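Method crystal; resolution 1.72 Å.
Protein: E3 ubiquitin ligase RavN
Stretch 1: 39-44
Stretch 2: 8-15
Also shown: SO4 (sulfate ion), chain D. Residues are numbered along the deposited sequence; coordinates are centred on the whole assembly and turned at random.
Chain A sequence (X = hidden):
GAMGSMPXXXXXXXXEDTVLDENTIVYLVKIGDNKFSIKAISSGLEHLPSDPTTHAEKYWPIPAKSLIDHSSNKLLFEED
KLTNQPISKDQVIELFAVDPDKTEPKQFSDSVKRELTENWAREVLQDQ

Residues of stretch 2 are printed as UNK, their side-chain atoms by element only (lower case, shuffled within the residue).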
# COMPACT_ATOMS: atom_id res chain seq x y z
N LYS A 39 1.36 2.70 -2.43
CA LYS A 39 1.78 1.31 -2.22
C LYS A 39 0.67 0.37 -2.67
O LYS A 39 -0.52 0.67 -2.56
CB LYS A 39 2.11 1.04 -0.75
CG LYS A 39 3.17 1.97 -0.18
CD LYS A 39 4.50 1.81 -0.92
CE LYS A 39 5.59 2.62 -0.23
NZ LYS A 39 6.93 2.43 -0.86
N ALA A 40 1.08 -0.79 -3.18
CA ALA A 40 0.15 -1.84 -3.58
C ALA A 40 0.67 -3.18 -3.08
O ALA A 40 1.85 -3.49 -3.27
CB ALA A 40 -0.04 -1.86 -5.09
N ILE A 41 -0.20 -3.96 -2.44
CA ILE A 41 0.17 -5.29 -1.94
C ILE A 41 -0.92 -6.28 -2.30
O ILE A 41 -2.09 -5.92 -2.48
CB ILE A 41 0.44 -5.28 -0.41
CG1 ILE A 41 -0.84 -4.97 0.39
CG2 ILE A 41 1.54 -4.27 -0.06
CD1 ILE A 41 -0.60 -4.87 1.91
N SER A 42 -0.53 -7.55 -2.44
CA SER A 42 -1.51 -8.56 -2.83
C SER A 42 -2.35 -9.02 -1.65
O SER A 42 -3.49 -9.45 -1.84
CB SER A 42 -0.82 -9.77 -3.49
OG SER A 42 0.19 -10.35 -2.67
N SER A 43 -1.83 -8.91 -0.43
CA SER A 43 -2.54 -9.32 0.77
C SER A 43 -1.89 -8.63 1.96
O SER A 43 -0.80 -8.07 1.85
CB SER A 43 -2.50 -10.84 0.97
OG SER A 43 -1.18 -11.25 1.26
N GLY A 44 -2.56 -8.69 3.11
CA GLY A 44 -1.92 -8.38 4.38
C GLY A 44 -2.40 -7.14 5.10
O GLY A 44 -1.88 -6.86 6.19
N UNK A 8 1.06 -3.04 -13.79
CA UNK A 8 1.56 -3.95 -12.76
C UNK A 8 2.21 -3.17 -11.62
O UNK A 8 2.54 -1.98 -11.74
c UNK A 8 2.02 -5.72 -14.51
o UNK A 8 3.79 -4.26 -13.68
c UNK A 8 2.59 -4.95 -13.32
N UNK A 9 2.37 -3.87 -10.50
CA UNK A 9 3.11 -3.37 -9.36
C UNK A 9 4.05 -4.47 -8.89
O UNK A 9 3.76 -5.66 -9.05
c UNK A 9 1.00 -5.65 -5.78
c UNK A 9 2.18 -2.95 -8.21
c UNK A 9 1.38 -4.08 -7.59
c UNK A 9 -0.50 -5.62 -7.66
c UNK A 9 -0.12 -6.14 -6.43
c UNK A 9 0.24 -4.59 -8.23
o UNK A 9 -0.84 -7.17 -5.86
c UNK A 9 1.74 -4.63 -6.36
N UNK A 10 5.20 -4.07 -8.34
CA UNK A 10 6.12 -5.02 -7.72
C UNK A 10 5.57 -5.38 -6.35
O UNK A 10 5.72 -4.62 -5.39
c UNK A 10 9.06 -6.40 -8.00
c UNK A 10 9.88 -6.39 -5.36
c UNK A 10 8.95 -5.46 -5.80
c UNK A 10 7.52 -4.45 -7.62
c UNK A 10 10.40 -7.32 -6.24
c UNK A 10 9.99 -7.33 -7.56
c UNK A 10 8.54 -5.45 -7.13
N UNK A 11 4.96 -6.55 -6.24
CA UNK A 11 4.31 -6.94 -5.00
C UNK A 11 5.36 -7.29 -3.95
O UNK A 11 6.13 -8.24 -4.15
c UNK A 11 3.39 -8.14 -5.23
o UNK A 11 2.56 -9.89 -3.84
c UNK A 11 2.77 -8.67 -3.94
o UNK A 11 2.49 -7.86 -3.03
N UNK A 12 5.44 -6.56 -2.83
CA UNK A 12 6.44 -6.92 -1.82
C UNK A 12 6.18 -8.26 -1.18
O UNK A 12 7.12 -8.91 -0.70
c UNK A 12 6.34 -5.78 -0.79
c UNK A 12 4.57 -5.45 -2.39
c UNK A 12 4.92 -5.30 -0.93
N UNK A 13 4.92 -8.70 -1.14
CA UNK A 13 4.58 -9.97 -0.50
C UNK A 13 5.28 -11.12 -1.20
O UNK A 13 5.99 -11.92 -0.58
c UNK A 13 2.69 -11.42 0.32
c UNK A 13 3.05 -10.17 -0.45
c UNK A 13 2.36 -8.94 0.16
c UNK A 13 2.61 -8.74 1.66
N UNK A 14 5.10 -11.22 -2.53
CA UNK A 14 5.71 -12.30 -3.29
C UNK A 14 6.98 -11.89 -4.03
O UNK A 14 7.65 -12.74 -4.61
c UNK A 14 4.35 -15.87 -3.27
c UNK A 14 4.70 -12.88 -4.28
c UNK A 14 3.40 -13.30 -3.64
s UNK A 14 3.65 -14.51 -2.34
N UNK A 15 7.36 -10.60 -3.96
CA UNK A 15 8.59 -10.11 -4.59
C UNK A 15 8.56 -10.34 -6.10
O UNK A 15 9.48 -10.93 -6.68
c UNK A 15 10.03 -10.32 -2.50
o UNK A 15 11.49 -8.46 -2.93
c UNK A 15 10.45 -8.86 -2.39
n UNK A 15 9.66 -8.06 -1.69
c UNK A 15 9.83 -10.74 -3.94
S SO4 D . -5.63 -9.45 4.88
O1 SO4 D . -4.60 -9.30 5.89
O2 SO4 D . -5.06 -10.05 3.68
O3 SO4 D . -6.15 -8.12 4.58
O4 SO4 D . -6.72 -10.29 5.38

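Position 8 carries three side-chain atoms: a first carbon bonded to one oxygen and one further carbon. Valine would have the same fork without oxygen, so this is Thr 8. Its side chain is out of reach of stretch 1 and takes no part in the contact.

Position 9 has one carbon leading to a ring of six carbons that bears a single oxygen. The CA-to-CB bond points toward stretch 1, and the CB of Ala 40 sits 3.8 Å from the ring centroid, 25° off the ring normal, which places that methyl over one face. A six-membered carbon ring with a hydroxyl is tyrosine, hence Tyr 9. Its chi1 is 65° (p). The closest approach is Ala 40 O to Tyr 9 CD2, 3.3 Å, while the hydroxyl oxygen reaches Ser 42, with Tyr 9 OH 3.4 Å from Ser 42 CA. Although Tyr 9 OH lies 3.5 Å from Ser 42 N, the angle is poor and no hydrogen bond results.

At position 10 the same carbon-plus-ring pattern lacks the oxygen, which identifies Phe 10. Its CA-to-CB bond points away, and the side chain makes no contact with stretch 1.

Position 11 shows two carbons, the second carrying two oxygens. One of these oxygens lies 2.7 Å from Ser 42 OG, and the other accepts from Ser 42 N. A short chain ending in a carboxylate is aspartate: Asp 11, with chi1 175° (t). The hydroxyl bond is Ser 42 OG to Asp 11 OD2; the backbone bond, Ser 42 N to Asp 11 OD1, measures 3.1 Å with an angle of 148° at the hydrogen.

Position 12 has three carbons that close a ring onto its own backbone nitrogen, one of them 3.6 Å from Ile 41 CG2. Such a closure defines Pro 12, and the atom in question is CG. Its CD also lies 3.5 Å from Ala 40 O.

Four carbons, forked at the first and with one arm two carbons long, mark position 13. The end of the longer arm lies 3.5 Å from Ser 43 O. This is Ile 13, whose CG1 is 4.2 Å from Ile 41 CB.

Position 14 is an unbranched run of two carbons, a sulfur and a carbon, barely touching Ser 42: Met 14. Position 15 ends its three carbons in one oxygen and one nitrogen, so it is Gln 15; its side chain is out of reach of stretch 1.

The contact centres on a carboxylate held from both stretches. Besides the two bonds from Ser 42, Asp 11 OD1 accepts from Ile 13 N (3.2 Å) and Asp 11 OD2 from Met 14 N (3.2 Å), so the turn after the strand is tied to the same group that grips stretch 1. Around this polar centre, Tyr 9 packs against Ala 40, while Pro 12 and Ile 13 meet Ile 41. The strands cross at 73°, and side chains supply both hydrogen-bond acceptors across the stretches.

Stretch 2 (8-15) TYFDPIMQ
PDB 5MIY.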